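Local coordinates for protein putative carboxymuconolactone decarboxylase (Burkholderia xenovorans, PDB 2QEU) that belongs to the carboxymuconolactone decarboxylase family of the AhpD-like clan and may have peroxiredoxin activity, although its actual reaction and substrate are not established, at residues I13-D24 / F43-L54; D80-R90 / K120-A129. All coordinates share one frame; numbering follows the deposited sequence. Where two conformers were deposited one is given.

Interaction 1 of 2, residues I13-D24 / F43-L54; sequences ILKQHAAHYESD and FDAYSRMRTTML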
loop_
_atom_site.group_PDB
_atom_site.type_symbol
_atom_site.label_atom_id
_atom_site.label_comp_id
_atom_site.label_asym_id
_atom_site.label_seq_id
_atom_site.Cartn_x
_atom_site.Cartn_y
_atom_site.Cartn_z
ATOM N N ILE B 13 -34.053 0.884 0.248
ATOM C CA ILE B 13 -32.790 1.380 -0.326
ATOM C C ILE B 13 -32.255 0.440 -1.435
ATOM O O ILE B 13 -31.760 0.909 -2.471
ATOM C CB ILE B 13 -31.728 1.637 0.772
ATOM C CG1 ILE B 13 -32.165 2.833 1.639
ATOM C CG2 ILE B 13 -30.330 1.891 0.143
ATOM C CD1 ILE B 13 -31.320 3.027 2.889
ATOM N N LEU B 14 -32.386 -0.872 -1.229
ATOM C CA LEU B 14 -32.026 -1.849 -2.262
ATOM C C LEU B 14 -32.870 -1.670 -3.517
ATOM O O LEU B 14 -32.349 -1.692 -4.639
ATOM C CB LEU B 14 -32.160 -3.278 -1.715
ATOM C CG LEU B 14 -30.958 -3.706 -0.857
ATOM C CD1 LEU B 14 -31.388 -4.750 0.161
ATOM C CD2 LEU B 14 -29.819 -4.206 -1.739
ATOM N N LYS B 15 -34.176 -1.488 -3.316
ATOM C CA LYS B 15 -35.091 -1.239 -4.430
ATOM C C LYS B 15 -34.658 0.020 -5.201
ATOM O O LYS B 15 -34.662 0.029 -6.442
ATOM C CB LYS B 15 -36.568 -1.131 -3.943
ATOM N N GLN B 16 -34.266 1.066 -4.470
ATOM C CA GLN B 16 -33.814 2.320 -5.085
ATOM C C GLN B 16 -32.659 2.158 -6.091
ATOM O O GLN B 16 -32.577 2.892 -7.089
ATOM C CB GLN B 16 -33.366 3.316 -4.014
ATOM C CG GLN B 16 -34.360 4.408 -3.686
ATOM C CD GLN B 16 -33.739 5.508 -2.828
ATOM O OE1 GLN B 16 -32.509 5.732 -2.843
ATOM N NE2 GLN B 16 -34.586 6.208 -2.083
ATOM N N HIS B 17 -31.749 1.228 -5.815
ATOM C CA HIS B 17 -30.514 1.154 -6.583
ATOM C C HIS B 17 -30.407 -0.111 -7.401
ATOM O O HIS B 17 -29.405 -0.317 -8.079
ATOM C CB HIS B 17 -29.336 1.259 -5.624
ATOM C CG HIS B 17 -29.274 2.567 -4.906
ATOM N ND1 HIS B 17 -29.026 3.760 -5.561
ATOM C CD2 HIS B 17 -29.443 2.885 -3.599
ATOM C CE1 HIS B 17 -29.024 4.751 -4.685
ATOM N NE2 HIS B 17 -29.263 4.245 -3.487
ATOM N N ALA B 18 -31.442 -0.945 -7.374
ATOM C CA ALA B 18 -31.379 -2.240 -8.051
ATOM C C ALA B 18 -31.153 -2.103 -9.572
ATOM O O ALA B 18 -30.363 -2.864 -10.164
ATOM C CB ALA B 18 -32.639 -3.075 -7.758
ATOM N N ALA B 19 -31.822 -1.130 -10.194
ATOM C CA ALA B 19 -31.690 -0.902 -11.648
ATOM C C ALA B 19 -30.248 -0.512 -12.043
ATOM O O ALA B 19 -29.727 -0.938 -13.084
ATOM C CB ALA B 19 -32.680 0.155 -12.108
ATOM N N HIS B 20 -29.610 0.296 -11.201
ATOM C CA HIS B 20 -28.210 0.664 -11.403
ATOM C C HIS B 20 -27.296 -0.568 -11.417
ATOM O O HIS B 20 -26.498 -0.749 -12.343
ATOM C CB HIS B 20 -27.722 1.664 -10.329
ATOM C CG HIS B 20 -26.231 1.836 -10.315
ATOM N ND1 HIS B 20 -25.535 2.390 -11.370
ATOM C CD2 HIS B 20 -25.302 1.492 -9.391
ATOM C CE1 HIS B 20 -24.242 2.394 -11.089
ATOM N NE2 HIS B 20 -24.074 1.860 -9.892
ATOM N N TYR B 21 -27.401 -1.404 -10.383
ATOM C CA TYR B 21 -26.509 -2.556 -10.266
ATOM C C TYR B 21 -26.790 -3.631 -11.321
ATOM O O TYR B 21 -25.851 -4.259 -11.829
ATOM C CB TYR B 21 -26.524 -3.124 -8.847
ATOM C CG TYR B 21 -25.850 -2.215 -7.838
ATOM C CD1 TYR B 21 -24.470 -2.084 -7.831
ATOM C CD2 TYR B 21 -26.589 -1.484 -6.896
ATOM C CE1 TYR B 21 -23.841 -1.262 -6.938
ATOM C CE2 TYR B 21 -25.962 -0.657 -5.971
ATOM C CZ TYR B 21 -24.557 -0.555 -5.994
ATOM O OH TYR B 21 -23.829 0.250 -5.113
ATOM N N GLU B 22 -28.056 -3.836 -11.684
ATOM C CA GLU B 22 -28.341 -4.805 -12.730
ATOM C C GLU B 22 -27.766 -4.327 -14.060
ATOM O O GLU B 22 -27.153 -5.105 -14.792
ATOM C CB GLU B 22 -29.844 -5.061 -12.854
ATOM C CG GLU B 22 -30.465 -5.753 -11.628
ATOM C CD GLU B 22 -29.955 -7.169 -11.382
ATOM O OE1 GLU B 22 -29.366 -7.780 -12.297
ATOM O OE2 GLU B 22 -30.166 -7.678 -10.269
ATOM N N SER B 23 -27.949 -3.039 -14.352
ATOM C CA SER B 23 -27.495 -2.451 -15.601
ATOM C C SER B 23 -25.982 -2.434 -15.684
ATOM O O SER B 23 -25.377 -2.914 -16.653
ATOM C CB SER B 23 -28.020 -1.022 -15.693
ATOM O OG SER B 23 -27.594 -0.400 -16.885
ATOM N N ASP B 24 -25.379 -1.924 -14.624
ATOM C CA ASP B 24 -23.945 -1.713 -14.626
ATOM C C ASP B 24 -23.160 -2.989 -14.430
ATOM O O ASP B 24 -22.147 -3.218 -15.142
ATOM C CB ASP B 24 -23.553 -0.732 -13.539
ATOM C CG ASP B 24 -22.121 -0.291 -13.690
ATOM O OD1 ASP B 24 -21.802 0.293 -14.774
ATOM O OD2 ASP B 24 -21.364 -0.563 -12.738
ATOM N N PHE B 43 -24.768 2.399 2.427
ATOM C CA PHE B 43 -24.991 1.757 1.150
ATOM C C PHE B 43 -25.734 2.717 0.203
ATOM O O PHE B 43 -25.380 2.810 -0.952
ATOM C CB PHE B 43 -25.760 0.432 1.325
ATOM C CG PHE B 43 -26.251 -0.172 0.025
ATOM C CD1 PHE B 43 -25.387 -0.833 -0.832
ATOM C CD2 PHE B 43 -27.597 -0.081 -0.330
ATOM C CE1 PHE B 43 -25.824 -1.367 -2.022
ATOM C CE2 PHE B 43 -28.044 -0.606 -1.525
ATOM C CZ PHE B 43 -27.165 -1.252 -2.378
ATOM N N ASP B 44 -26.727 3.452 0.714
ATOM C CA ASP B 44 -27.523 4.381 -0.118
ATOM C C ASP B 44 -26.621 5.498 -0.664
ATOM O O ASP B 44 -26.591 5.709 -1.862
ATOM C CB ASP B 44 -28.728 4.954 0.658
ATOM C CG ASP B 44 -29.634 5.825 -0.217
ATOM O OD1 ASP B 44 -29.888 5.503 -1.409
ATOM O OD2 ASP B 44 -30.120 6.831 0.318
ATOM N N ALA B 45 -25.854 6.165 0.207
ATOM C CA ALA B 45 -24.996 7.293 -0.214
ATOM C C ALA B 45 -23.920 6.826 -1.190
ATOM O O ALA B 45 -23.707 7.428 -2.239
ATOM C CB ALA B 45 -24.372 7.985 0.979
ATOM N N TYR B 46 -23.283 5.715 -0.860
ATOM C CA TYR B 46 -22.303 5.068 -1.740
ATOM C C TYR B 46 -22.910 4.724 -3.088
ATOM O O TYR B 46 -22.285 4.964 -4.113
ATOM C CB TYR B 46 -21.731 3.810 -1.100
ATOM C CG TYR B 46 -20.748 3.128 -1.992
ATOM C CD1 TYR B 46 -19.451 3.626 -2.116
ATOM C CD2 TYR B 46 -21.121 2.035 -2.770
ATOM C CE1 TYR B 46 -18.553 3.034 -2.952
ATOM C CE2 TYR B 46 -20.203 1.421 -3.611
ATOM C CZ TYR B 46 -18.927 1.937 -3.701
ATOM O OH TYR B 46 -18.001 1.345 -4.514
ATOM N N SER B 47 -24.143 4.219 -3.107
ATOM C CA SER B 47 -24.772 3.839 -4.391
ATOM C C SER B 47 -25.082 5.078 -5.237
ATOM O O SER B 47 -24.927 5.053 -6.467
ATOM C CB SER B 47 -25.988 2.949 -4.178
ATOM O OG SER B 47 -25.583 1.763 -3.498
ATOM N N ARG B 48 -25.437 6.172 -4.574
ATOM C CA ARG B 48 -25.665 7.413 -5.288
ATOM C C ARG B 48 -24.363 7.901 -5.922
ATOM O O ARG B 48 -24.398 8.385 -7.065
ATOM C CB ARG B 48 -26.161 8.518 -4.372
ATOM C CG ARG B 48 -27.574 8.407 -3.861
ATOM C CD ARG B 48 -27.733 9.366 -2.713
ATOM N NE ARG B 48 -29.037 9.185 -2.131
ATOM C CZ ARG B 48 -30.108 9.889 -2.486
ATOM N NH1 ARG B 48 -30.025 10.868 -3.400
ATOM N NH2 ARG B 48 -31.263 9.624 -1.900
HETATM N N MSE B 49 -23.257 7.806 -5.176
HETATM C CA MSE B 49 -21.955 8.223 -5.666
HETATM C C MSE B 49 -21.572 7.369 -6.859
HETATM O O MSE B 49 -21.151 7.878 -7.905
HETATM C CB MSE B 49 -20.888 8.115 -4.571
HETATM C CG MSE B 49 -19.574 8.818 -4.915
HETATM SE SE MSE B 49 -18.315 8.720 -3.444
HETATM C CE MSE B 49 -17.978 6.840 -3.592
ATOM N N ARG B 50 -21.749 6.060 -6.715
ATOM C CA ARG B 50 -21.408 5.094 -7.776
ATOM C C ARG B 50 -22.196 5.356 -9.052
ATOM O O ARG B 50 -21.684 5.248 -10.158
ATOM C CB ARG B 50 -21.766 3.686 -7.295
ATOM C CG ARG B 50 -21.029 2.612 -7.990
ATOM C CD ARG B 50 -21.511 1.274 -7.530
ATOM N NE ARG B 50 -20.605 0.260 -8.034
ATOM C CZ ARG B 50 -20.699 -0.292 -9.237
ATOM N NH1 ARG B 50 -21.701 0.005 -10.064
ATOM N NH2 ARG B 50 -19.786 -1.166 -9.607
ATOM N N THR B 51 -23.465 5.683 -8.864
ATOM C CA THR B 51 -24.379 5.919 -9.969
ATOM C C THR B 51 -23.942 7.090 -10.827
ATOM O O THR B 51 -23.971 6.981 -12.066
ATOM C CB THR B 51 -25.818 6.106 -9.452
ATOM O OG1 THR B 51 -26.172 4.925 -8.723
ATOM C CG2 THR B 51 -26.763 6.338 -10.584
ATOM N N THR B 52 -23.522 8.185 -10.188
ATOM C CA THR B 52 -22.990 9.335 -10.935
ATOM C C THR B 52 -21.638 8.964 -11.583
ATOM O O THR B 52 -21.407 9.196 -12.795
ATOM C CB THR B 52 -22.900 10.619 -10.077
ATOM O OG1 THR B 52 -22.359 11.684 -10.872
ATOM C CG2 THR B 52 -22.038 10.438 -8.891
HETATM N N MSE B 53 -20.778 8.305 -10.814
HETATM C CA MSE B 53 -19.436 8.015 -11.337
HETATM C C MSE B 53 -19.454 7.094 -12.552
HETATM O O MSE B 53 -18.659 7.273 -13.461
HETATM C CB MSE B 53 -18.582 7.397 -10.266
HETATM C CG MSE B 53 -18.105 8.393 -9.234
HETATM SE SE MSE B 53 -17.125 7.379 -7.880
HETATM C CE MSE B 53 -16.454 8.817 -6.828
ATOM N N LEU B 54 -20.415 6.170 -12.591
ATOM C CA LEU B 54 -20.487 5.166 -13.640
ATOM C C LEU B 54 -21.628 5.463 -14.650
ATOM O O LEU B 54 -22.067 4.599 -15.424
ATOM C CB LEU B 54 -20.609 3.783 -12.985
ATOM C CG LEU B 54 -19.296 3.256 -12.451
ATOM C CD1 LEU B 54 -19.451 2.017 -11.542
ATOM C CD2 LEU B 54 -18.326 2.959 -13.604
HETATM O O HOH W 1 -28.845 4.449 -8.032
HETATM O O HOH W 2 -23.386 2.277 -15.615
#
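A near-parallel helix pair, the axes of segments 13-24 and 43-53 lying 20° apart with a closest approach of 10.1 Å, brings His17, Tyr21 and Asp24 of helix 10-25 against Asp44, Ser47 and Arg50 of helix 40-53, with helix 30-38 linking the two in sequence. His17 and Phe43 are each knobs, His17 set among Phe43, Asp44, Ser47 and Arg48, and Phe43 among Ile13, Leu14, His17 and Tyr21. His17 NE2 donates to the anti lone pair of Asp44 OD1 at a short 2.5 Å, nearly in the ring plane (160° at the hydrogen), while Ser47 CB stands over the ring centre, 3.3 Å from the centroid in a CH-pi contact. A water joins His17 ND1 to Thr51 OG1, so the imidazole is gripped at both nitrogens. Thr51 OG1 also lies over one face of the His20 ring. Ile13 CG2 packs against Phe43 CD2 at 3.4 Å. Tyr21 OH donates to Ser47 OG (2.8 Å), which in turn donates to Phe43 O. Arg50 holds CG anti to the backbone N (chi1 -158°) and stays extended to NE, with Tyr21 CE1 over one face of its guanidinium; NH1 then bridges to Asp24 OD2 at 2.8 Å, from above the carboxylate plane. Asp24 OD1 is bonded to His69. The arrangement is knobs-into-holes packing of two near-parallel helices, with a His-carboxylate pair and an aromatic cluster between them.

Interaction 2 of 2, residues D80-R90 / K120-A129; sequences DEPIGIVNHTR and KTGRKAVTFA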
loop_
_atom_site.group_PDB
_atom_site.type_symbol
_atom_site.label_atom_id
_atom_site.label_comp_id
_atom_site.label_asym_id
_atom_site.label_seq_id
_atom_site.Cartn_x
_atom_site.Cartn_y
_atom_site.Cartn_z
ATOM N N ASP B 80 -5.655 -6.033 -5.338
ATOM C CA ASP B 80 -5.883 -7.484 -5.156
ATOM C C ASP B 80 -7.306 -7.809 -4.738
ATOM O O ASP B 80 -7.540 -8.449 -3.685
ATOM C CB ASP B 80 -4.872 -8.089 -4.183
ATOM C CG ASP B 80 -3.473 -7.972 -4.688
ATOM O OD1 ASP B 80 -3.208 -8.278 -5.868
ATOM O OD2 ASP B 80 -2.611 -7.575 -3.888
ATOM N N GLU B 81 -8.279 -7.327 -5.509
ATOM C CA GLU B 81 -9.660 -7.718 -5.257
ATOM C C GLU B 81 -10.113 -8.550 -6.450
ATOM O O GLU B 81 -10.475 -8.006 -7.481
ATOM C CB GLU B 81 -10.587 -6.539 -4.994
ATOM C CG GLU B 81 -11.693 -6.923 -3.965
ATOM C CD GLU B 81 -12.621 -8.081 -4.408
ATOM O OE1 GLU B 81 -12.364 -9.313 -4.177
ATOM O OE2 GLU B 81 -13.677 -7.722 -4.922
ATOM N N PRO B 82 -9.985 -9.879 -6.331
ATOM C CA PRO B 82 -10.297 -10.809 -7.398
ATOM C C PRO B 82 -11.781 -10.931 -7.778
ATOM O O PRO B 82 -12.101 -11.254 -8.944
ATOM C CB PRO B 82 -9.745 -12.124 -6.867
ATOM C CG PRO B 82 -9.795 -11.990 -5.408
ATOM C CD PRO B 82 -9.448 -10.578 -5.141
ATOM N N ILE B 83 -12.682 -10.708 -6.808
ATOM C CA ILE B 83 -14.122 -10.747 -7.109
ATOM C C ILE B 83 -14.466 -9.511 -7.928
ATOM O O ILE B 83 -15.039 -9.602 -9.000
ATOM C CB ILE B 83 -14.983 -10.795 -5.813
ATOM C CG1 ILE B 83 -14.618 -12.049 -5.020
ATOM C CG2 ILE B 83 -16.481 -10.790 -6.177
ATOM C CD1 ILE B 83 -14.679 -13.289 -5.825
ATOM N N GLY B 84 -14.083 -8.356 -7.410
ATOM C CA GLY B 84 -14.272 -7.113 -8.116
ATOM C C GLY B 84 -13.641 -7.063 -9.482
ATOM O O GLY B 84 -14.253 -6.551 -10.414
ATOM N N ILE B 85 -12.434 -7.607 -9.628
ATOM C CA ILE B 85 -11.736 -7.537 -10.923
ATOM C C ILE B 85 -12.545 -8.299 -11.999
ATOM O O ILE B 85 -12.720 -7.815 -13.125
ATOM C CB ILE B 85 -10.238 -7.988 -10.891
ATOM C CG1 ILE B 85 -9.504 -7.290 -12.040
ATOM C CG2 ILE B 85 -10.094 -9.537 -11.020
ATOM C CD1 ILE B 85 -8.067 -7.557 -12.092
ATOM N N VAL B 86 -13.109 -9.466 -11.644
ATOM C CA VAL B 86 -13.904 -10.212 -12.593
ATOM C C VAL B 86 -15.226 -9.463 -12.818
ATOM O O VAL B 86 -15.638 -9.316 -13.951
ATOM C CB VAL B 86 -14.137 -11.645 -12.091
ATOM C CG1 VAL B 86 -15.264 -12.348 -12.873
ATOM C CG2 VAL B 86 -12.830 -12.404 -12.128
ATOM N N ASN B 87 -15.877 -8.961 -11.757
ATOM C CA ASN B 87 -17.108 -8.187 -11.953
ATOM C C ASN B 87 -16.956 -6.982 -12.906
ATOM O O ASN B 87 -17.822 -6.740 -13.749
ATOM C CB ASN B 87 -17.740 -7.753 -10.610
ATOM C CG ASN B 87 -18.309 -8.944 -9.821
ATOM O OD1 ASN B 87 -18.658 -9.973 -10.411
ATOM N ND2 ASN B 87 -18.430 -8.790 -8.507
ATOM N N HIS B 88 -15.869 -6.223 -12.744
ATOM C CA HIS B 88 -15.606 -5.088 -13.628
ATOM C C HIS B 88 -15.150 -5.502 -15.042
ATOM O O HIS B 88 -15.425 -4.791 -16.040
ATOM C CB HIS B 88 -14.656 -4.087 -12.959
ATOM C CG HIS B 88 -15.297 -3.325 -11.845
ATOM N ND1 HIS B 88 -16.241 -2.352 -12.067
ATOM C CD2 HIS B 88 -15.152 -3.411 -10.499
ATOM C CE1 HIS B 88 -16.664 -1.881 -10.910
ATOM N NE2 HIS B 88 -16.032 -2.515 -9.942
ATOM N N THR B 89 -14.455 -6.634 -15.163
ATOM C CA THR B 89 -14.112 -7.165 -16.489
ATOM C C THR B 89 -15.404 -7.511 -17.255
ATOM O O THR B 89 -15.584 -7.127 -18.410
ATOM C CB THR B 89 -13.179 -8.381 -16.428
ATOM O OG1 THR B 89 -11.951 -7.956 -15.855
ATOM C CG2 THR B 89 -12.910 -8.978 -17.847
ATOM N N ARG B 90 -16.271 -8.273 -16.596
ATOM C CA ARG B 90 -17.590 -8.604 -17.130
ATOM C C ARG B 90 -18.339 -7.330 -17.564
ATOM O O ARG B 90 -18.803 -7.229 -18.696
ATOM C CB ARG B 90 -18.395 -9.412 -16.094
ATOM C CG ARG B 90 -19.692 -10.004 -16.618
ATOM C CD ARG B 90 -20.501 -10.688 -15.499
ATOM N NE ARG B 90 -19.793 -11.802 -14.859
ATOM C CZ ARG B 90 -19.335 -11.813 -13.604
ATOM N NH1 ARG B 90 -19.520 -10.785 -12.790
ATOM N NH2 ARG B 90 -18.711 -12.891 -13.125
ATOM N N LYS B 120 -0.462 -11.310 -9.434
ATOM C CA LYS B 120 -1.338 -11.702 -8.333
ATOM C C LYS B 120 -2.785 -11.787 -8.846
ATOM O O LYS B 120 -3.361 -12.863 -8.960
ATOM C CB LYS B 120 -1.218 -10.763 -7.127
ATOM C CG LYS B 120 0.166 -10.791 -6.421
ATOM C CD LYS B 120 0.257 -9.799 -5.232
ATOM C CE LYS B 120 -0.509 -10.306 -4.037
ATOM N NZ LYS B 120 -0.540 -9.367 -2.891
ATOM N N THR B 121 -3.352 -10.647 -9.196
ATOM C CA THR B 121 -4.769 -10.529 -9.477
ATOM C C THR B 121 -5.087 -10.107 -10.900
ATOM O O THR B 121 -6.033 -10.637 -11.537
ATOM C CB THR B 121 -5.391 -9.528 -8.432
ATOM O OG1 THR B 121 -5.036 -9.959 -7.106
ATOM C CG2 THR B 121 -6.866 -9.456 -8.539
ATOM N N GLY B 122 -4.269 -9.225 -11.467
ATOM C CA GLY B 122 -4.597 -8.716 -12.810
ATOM C C GLY B 122 -4.838 -9.807 -13.850
ATOM O O GLY B 122 -5.755 -9.775 -14.677
ATOM N N ARG B 123 -3.964 -10.816 -13.854
ATOM C CA ARG B 123 -4.059 -11.876 -14.846
ATOM C C ARG B 123 -5.344 -12.697 -14.714
ATOM O O ARG B 123 -5.776 -13.328 -15.687
ATOM C CB ARG B 123 -2.824 -12.749 -14.820
ATOM C CG ARG B 123 -2.655 -13.580 -13.575
ATOM C CD ARG B 123 -1.329 -14.314 -13.635
ATOM N NE ARG B 123 -1.093 -15.197 -12.507
ATOM C CZ ARG B 123 -1.330 -16.502 -12.509
ATOM N NH1 ARG B 123 -1.863 -17.111 -13.568
ATOM N NH2 ARG B 123 -1.022 -17.192 -11.438
ATOM N N LYS B 124 -5.954 -12.707 -13.520
ATOM C CA LYS B 124 -7.219 -13.473 -13.351
ATOM C C LYS B 124 -8.349 -12.866 -14.223
ATOM O O LYS B 124 -9.254 -13.584 -14.744
ATOM C CB LYS B 124 -7.616 -13.440 -11.883
ATOM C CG LYS B 124 -6.627 -14.038 -10.891
ATOM C CD LYS B 124 -7.155 -13.966 -9.454
ATOM C CE LYS B 124 -6.323 -14.869 -8.547
ATOM N NZ LYS B 124 -6.657 -14.679 -7.141
ATOM N N ALA B 125 -8.293 -11.555 -14.416
ATOM C CA ALA B 125 -9.231 -10.847 -15.305
ATOM C C ALA B 125 -9.105 -11.358 -16.736
ATOM O O ALA B 125 -10.106 -11.491 -17.422
ATOM C CB ALA B 125 -9.000 -9.288 -15.217
ATOM N N VAL B 126 -7.872 -11.631 -17.167
ATOM C CA VAL B 126 -7.587 -12.080 -18.520
ATOM C C VAL B 126 -8.054 -13.525 -18.702
ATOM O O VAL B 126 -8.691 -13.878 -19.704
ATOM C CB VAL B 126 -6.094 -11.892 -18.878
ATOM C CG1 VAL B 126 -5.796 -12.459 -20.325
ATOM C CG2 VAL B 126 -5.705 -10.389 -18.800
ATOM N N THR B 127 -7.753 -14.359 -17.714
ATOM C CA THR B 127 -8.223 -15.749 -17.703
ATOM C C THR B 127 -9.765 -15.813 -17.873
ATOM O O THR B 127 -10.303 -16.547 -18.725
ATOM C CB THR B 127 -7.838 -16.462 -16.430
ATOM O OG1 THR B 127 -6.416 -16.459 -16.316
ATOM C CG2 THR B 127 -8.379 -17.930 -16.417
ATOM N N PHE B 128 -10.462 -15.035 -17.056
ATOM C CA PHE B 128 -11.899 -14.865 -17.183
ATOM C C PHE B 128 -12.303 -14.342 -18.562
ATOM O O PHE B 128 -13.242 -14.894 -19.170
ATOM C CB PHE B 128 -12.446 -13.945 -16.070
ATOM C CG PHE B 128 -13.890 -13.532 -16.273
ATOM C CD1 PHE B 128 -14.932 -14.383 -15.957
ATOM C CD2 PHE B 128 -14.192 -12.293 -16.805
ATOM C CE1 PHE B 128 -16.256 -13.987 -16.149
ATOM C CE2 PHE B 128 -15.470 -11.896 -17.002
ATOM C CZ PHE B 128 -16.515 -12.748 -16.698
ATOM N N ALA B 129 -11.616 -13.307 -19.034
ATOM C CA ALA B 129 -12.004 -12.578 -20.250
ATOM C C ALA B 129 -11.993 -13.495 -21.476
ATOM O O ALA B 129 -12.859 -13.422 -22.354
ATOM C CB ALA B 129 -11.060 -11.434 -20.477
#
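Lys120 begins the second segment by reaching Asp80: its chain bends at chi3, and NZ forms a salt bridge to Asp80 OD2 at 2.9 Å, well above the carboxylate plane. Thr121 OG1 donates to the other oxygen, Asp80 OD1, at 2.8 Å on its anti side, so this carboxylate is held at both ends. Arg79 of a neighbouring subunit is a further partner, salt-bridged to Asp80 OD2 and accepting from Lys120 NZ through its carbonyl. Asp80 itself closes the preceding helix in a Schellman motif. Thr121 CG2 lies against the backbone of Pro82, and at Gly122 the bare CA meets Ile85 CD1 at 3.7 Å. Lys124 stretches alongside Pro82 CB. Ala125 is packed closely: its CB touches Ile85 CD1 and also Thr89 OG1, at 3.3 Å, a hydroxyl already engaged with Ile85 O. Phe128, with CG anti to the backbone N (chi1 170°), has Val86 CG1 over one face of its ring, 3.7 Å from the centroid, a CH-pi contact; Thr89 CG2 comes to the ring edge, and the Arg90 guanidinium crosses nearby with planes 81° apart. Ala129 adds a last methyl contact to Thr89 CG2. The axes of segments 82-90 and 122-129 approach to 8.9 Å at 44°, and Glu81 is the N-cap, its carboxylate accepting from Ile83 N and Gly84 N: an oblique helix-helix packing within an all-helical, AhpD-like fold.

Along the chain, interaction 1 is complete before interaction 2 begins, and the chain's centre falls between them, their own centres being about 21 Å apart. They nevertheless touch where Arg50 NH2 packs 3.5 Å from His88 CE1. His69 of helix 65-79 connects them further, its NE2 serving the 13-24 segment while ND1 bonds to His88 ND1 of 80-90. Arg50 NH2 and His88 NE2 also each bond to O4 of a bound citrate, and Tyr46 OH bonds to its O3. Citrate probably comes from the crystallisation liquor, but these three bonds are consistent with a polar pocket between the two helix pairs; its role is not established.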